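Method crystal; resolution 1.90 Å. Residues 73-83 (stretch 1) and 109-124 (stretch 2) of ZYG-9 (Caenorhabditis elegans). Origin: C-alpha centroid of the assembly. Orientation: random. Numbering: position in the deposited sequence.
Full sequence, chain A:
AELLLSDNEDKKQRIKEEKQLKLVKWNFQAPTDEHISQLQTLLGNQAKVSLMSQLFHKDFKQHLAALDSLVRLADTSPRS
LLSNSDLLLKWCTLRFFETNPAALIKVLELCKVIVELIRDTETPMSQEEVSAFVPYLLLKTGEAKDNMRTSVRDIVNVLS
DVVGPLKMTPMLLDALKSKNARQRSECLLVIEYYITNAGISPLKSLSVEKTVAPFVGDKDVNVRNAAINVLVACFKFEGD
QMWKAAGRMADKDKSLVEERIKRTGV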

# COMPACT_ATOMS: atom_id res chain seq x y z
N LEU A 73 -22.43 -1.87 -2.22
CA LEU A 73 -22.69 -1.04 -1.02
C LEU A 73 -22.16 0.36 -1.14
O LEU A 73 -22.67 1.26 -0.52
CB LEU A 73 -22.11 -1.69 0.25
CG LEU A 73 -22.68 -3.05 0.60
CD1 LEU A 73 -21.99 -3.51 1.89
CD2 LEU A 73 -24.19 -2.96 0.79
N ALA A 74 -21.11 0.58 -1.91
CA ALA A 74 -20.67 1.95 -2.21
C ALA A 74 -21.82 2.87 -2.68
O ALA A 74 -21.77 4.09 -2.45
CB ALA A 74 -19.59 1.92 -3.23
N ASP A 75 -22.85 2.29 -3.34
CA ASP A 75 -24.01 3.05 -3.81
C ASP A 75 -25.09 3.06 -2.77
O ASP A 75 -25.69 4.09 -2.52
CB ASP A 75 -24.60 2.45 -5.10
CG ASP A 75 -23.59 2.32 -6.22
OD1 ASP A 75 -22.93 3.34 -6.59
OD2 ASP A 75 -23.43 1.18 -6.73
N THR A 76 -25.34 1.91 -2.15
CA THR A 76 -26.51 1.75 -1.30
C THR A 76 -26.22 1.91 0.20
O THR A 76 -27.10 2.31 0.97
CB THR A 76 -27.21 0.35 -1.57
OG1 THR A 76 -26.33 -0.70 -1.18
CG2 THR A 76 -27.54 0.14 -3.08
N SER A 77 -25.00 1.59 0.64
CA SER A 77 -24.70 1.75 2.07
C SER A 77 -23.22 2.02 2.29
O SER A 77 -22.53 1.21 2.92
CB SER A 77 -25.16 0.52 2.87
OG SER A 77 -25.07 0.80 4.27
N PRO A 78 -22.71 3.15 1.72
CA PRO A 78 -21.27 3.45 1.86
C PRO A 78 -20.75 3.53 3.31
O PRO A 78 -19.59 3.18 3.54
CB PRO A 78 -21.11 4.78 1.09
CG PRO A 78 -22.51 5.38 1.11
CD PRO A 78 -23.41 4.20 0.94
N ARG A 79 -21.58 3.92 4.26
CA ARG A 79 -21.15 3.95 5.69
C ARG A 79 -20.83 2.57 6.23
O ARG A 79 -20.05 2.47 7.19
CB ARG A 79 -22.18 4.60 6.59
CG ARG A 79 -22.28 6.12 6.42
CD ARG A 79 -23.51 6.66 7.15
NE ARG A 79 -23.93 7.89 6.46
CZ ARG A 79 -23.39 9.10 6.64
NH1 ARG A 79 -22.42 9.28 7.54
NH2 ARG A 79 -23.83 10.14 5.91
N SER A 80 -21.42 1.53 5.62
CA SER A 80 -21.06 0.13 5.94
C SER A 80 -19.65 -0.21 5.58
O SER A 80 -18.95 -0.83 6.37
CB SER A 80 -22.03 -0.83 5.26
OG SER A 80 -23.32 -0.58 5.85
N LEU A 81 -19.22 0.17 4.38
CA LEU A 81 -17.85 0.00 3.94
C LEU A 81 -16.88 0.80 4.82
O LEU A 81 -15.83 0.25 5.16
CB LEU A 81 -17.66 0.39 2.45
CG LEU A 81 -18.54 -0.39 1.45
CD1 LEU A 81 -18.23 0.15 0.05
CD2 LEU A 81 -18.23 -1.90 1.45
N LEU A 82 -17.20 2.07 5.14
CA LEU A 82 -16.37 2.88 6.04
C LEU A 82 -16.25 2.30 7.47
O LEU A 82 -15.12 2.23 8.01
CB LEU A 82 -16.94 4.30 6.19
CG LEU A 82 -16.50 5.20 5.06
CD1 LEU A 82 -17.39 6.41 5.17
CD2 LEU A 82 -14.95 5.59 5.16
N SER A 83 -17.39 1.90 8.05
CA SER A 83 -17.43 1.38 9.42
C SER A 83 -16.55 0.14 9.56
O SER A 83 -15.99 -0.10 10.62
CB SER A 83 -18.85 0.93 9.79
OG SER A 83 -19.70 2.05 9.96
N GLU A 109 -10.64 -3.23 -7.09
CA GLU A 109 -11.76 -2.32 -7.26
C GLU A 109 -12.39 -2.05 -5.92
O GLU A 109 -12.72 -0.89 -5.62
CB GLU A 109 -12.77 -2.95 -8.20
CG GLU A 109 -14.04 -2.26 -8.35
CD GLU A 109 -14.99 -3.06 -9.26
OE1 GLU A 109 -14.54 -3.98 -9.99
OE2 GLU A 109 -16.19 -2.73 -9.27
N LEU A 110 -12.56 -3.09 -5.11
CA LEU A 110 -13.04 -2.86 -3.72
C LEU A 110 -12.07 -1.99 -2.90
O LEU A 110 -12.52 -1.07 -2.21
CB LEU A 110 -13.37 -4.16 -2.96
CG LEU A 110 -13.95 -3.98 -1.55
CD1 LEU A 110 -15.26 -3.12 -1.57
CD2 LEU A 110 -14.22 -5.33 -0.91
N CYS A 111 -10.77 -2.25 -2.99
CA CYS A 111 -9.77 -1.49 -2.24
C CYS A 111 -9.86 -0.02 -2.64
O CYS A 111 -9.84 0.86 -1.79
CB CYS A 111 -8.33 -2.00 -2.50
SG CYS A 111 -8.03 -3.63 -1.81
N LYS A 112 -9.96 0.24 -3.95
CA LYS A 112 -10.09 1.61 -4.48
C LYS A 112 -11.31 2.37 -3.93
O LYS A 112 -11.19 3.52 -3.49
CB LYS A 112 -10.07 1.58 -6.02
CG LYS A 112 -10.20 2.94 -6.74
CD LYS A 112 -8.86 3.70 -6.81
CE LYS A 112 -9.05 5.04 -7.60
NZ LYS A 112 -9.38 4.72 -9.04
N VAL A 113 -12.45 1.73 -3.92
CA VAL A 113 -13.68 2.33 -3.44
C VAL A 113 -13.53 2.67 -1.96
O VAL A 113 -13.93 3.75 -1.52
CB VAL A 113 -14.85 1.31 -3.71
CG1 VAL A 113 -15.97 1.40 -2.76
CG2 VAL A 113 -15.36 1.43 -5.18
N ILE A 114 -12.98 1.74 -1.19
CA ILE A 114 -12.80 1.94 0.26
C ILE A 114 -11.86 3.12 0.57
O ILE A 114 -12.20 4.00 1.36
CB ILE A 114 -12.33 0.62 0.99
CG1 ILE A 114 -13.47 -0.40 1.12
CG2 ILE A 114 -11.80 0.92 2.42
CD1 ILE A 114 -12.95 -1.78 1.49
N VAL A 115 -10.69 3.17 -0.07
CA VAL A 115 -9.73 4.27 0.20
C VAL A 115 -10.22 5.64 -0.32
O VAL A 115 -9.96 6.67 0.33
CB VAL A 115 -8.25 3.93 -0.24
CG1 VAL A 115 -7.82 2.64 0.40
CG2 VAL A 115 -8.14 3.82 -1.79
N GLU A 116 -10.95 5.64 -1.44
CA GLU A 116 -11.69 6.87 -1.87
C GLU A 116 -12.74 7.36 -0.90
O GLU A 116 -12.79 8.55 -0.63
CB GLU A 116 -12.31 6.66 -3.23
CG GLU A 116 -11.27 6.98 -4.27
CD GLU A 116 -11.72 6.59 -5.66
OE1 GLU A 116 -12.75 5.87 -5.80
OE2 GLU A 116 -10.99 6.97 -6.60
N LEU A 117 -13.53 6.45 -0.29
CA LEU A 117 -14.48 6.84 0.74
C LEU A 117 -13.80 7.33 1.99
O LEU A 117 -14.25 8.33 2.60
CB LEU A 117 -15.40 5.66 1.13
CG LEU A 117 -16.58 5.33 0.19
CD1 LEU A 117 -17.15 3.90 0.54
CD2 LEU A 117 -17.61 6.44 0.34
N ILE A 118 -12.71 6.68 2.40
CA ILE A 118 -11.91 7.19 3.52
C ILE A 118 -11.40 8.59 3.19
O ILE A 118 -11.54 9.54 4.01
CB ILE A 118 -10.73 6.23 3.85
CG1 ILE A 118 -11.26 4.90 4.39
CG2 ILE A 118 -9.68 6.90 4.85
CD1 ILE A 118 -10.13 3.76 4.44
N ARG A 119 -10.81 8.76 1.99
CA ARG A 119 -10.28 10.09 1.62
C ARG A 119 -11.40 11.17 1.59
O ARG A 119 -11.29 12.21 2.25
CB ARG A 119 -9.56 10.04 0.27
CG ARG A 119 -9.06 11.45 -0.17
CD ARG A 119 -8.75 11.47 -1.67
NE ARG A 119 -9.98 11.18 -2.39
CZ ARG A 119 -10.05 10.72 -3.63
NH1 ARG A 119 -8.95 10.48 -4.37
NH2 ARG A 119 -11.26 10.48 -4.14
N ASP A 120 -12.45 10.92 0.82
CA ASP A 120 -13.57 11.89 0.67
C ASP A 120 -14.26 12.28 1.95
O ASP A 120 -14.73 13.43 2.06
CB ASP A 120 -14.62 11.37 -0.34
CG ASP A 120 -14.03 11.19 -1.71
OD1 ASP A 120 -12.96 11.78 -2.04
OD2 ASP A 120 -14.61 10.45 -2.50
N THR A 121 -14.36 11.37 2.91
CA THR A 121 -15.05 11.70 4.14
C THR A 121 -14.08 12.24 5.17
O THR A 121 -14.49 12.55 6.27
CB THR A 121 -15.78 10.51 4.72
OG1 THR A 121 -14.85 9.45 5.03
CG2 THR A 121 -16.78 10.01 3.72
N GLU A 122 -12.79 12.34 4.83
CA GLU A 122 -11.76 12.68 5.78
C GLU A 122 -11.78 11.80 7.02
O GLU A 122 -11.56 12.29 8.13
CB GLU A 122 -11.88 14.16 6.16
CG GLU A 122 -11.72 15.01 4.92
CD GLU A 122 -11.64 16.48 5.22
OE1 GLU A 122 -10.98 16.89 6.22
OE2 GLU A 122 -12.24 17.23 4.42
N THR A 123 -12.02 10.50 6.83
CA THR A 123 -12.00 9.55 7.93
C THR A 123 -10.55 9.30 8.31
O THR A 123 -9.72 8.98 7.44
CB THR A 123 -12.71 8.25 7.53
OG1 THR A 123 -14.10 8.55 7.37
CG2 THR A 123 -12.57 7.20 8.63
N PRO A 124 -10.20 9.45 9.61
CA PRO A 124 -8.79 9.16 9.95
C PRO A 124 -8.47 7.66 9.81
O PRO A 124 -9.31 6.80 10.11
CB PRO A 124 -8.67 9.61 11.41
CG PRO A 124 -9.96 10.25 11.78
CD PRO A 124 -11.01 9.82 10.79

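No hydrogen bond or salt bridge joins these two stretches; apolar side chains packed between two helices that cross almost at right angles, 9.6 Å apart at their axes, do the work. Three leucines cover most of the surface. L82 contributes the largest share. Its CA-to-CB bond points sideways, yet chi1 m and chi2 t carry the side-chain end to the other helix, where L82 CD2 lies 3.7 Å from I118 N and 3.8 Å from I118 CG1. L82 CD2 also sits 3.8 Å from T123 OG1 and 3.9 Å from T121 OG1. These are van der Waals contacts, and the threonine hydroxyls find polar partners of their own: T121 OG1 donates to L117 O (2.7 Å), a carbonyl at the helix end.

L117 points toward stretch 1, and both its methyls meet P78, L117 CD2 at 3.9 Å from P78 CB and L117 CD1 at 3.9 Å from P78 O; L117 CD1 also lies 3.9 Å from L81 CD1. L81, buried and directed toward the second helix, forks: L81 CD1 packs 3.8 Å from V113 CG1, while L81 CD2 lies 4.4 Å from L110 CD1. A branched, flexible leucine suits such a site, since its methyls can meet several neighbours at once. From the preceding helix, 73-76, the small A74 adds its CB, 3.7 Å from V113 CG1.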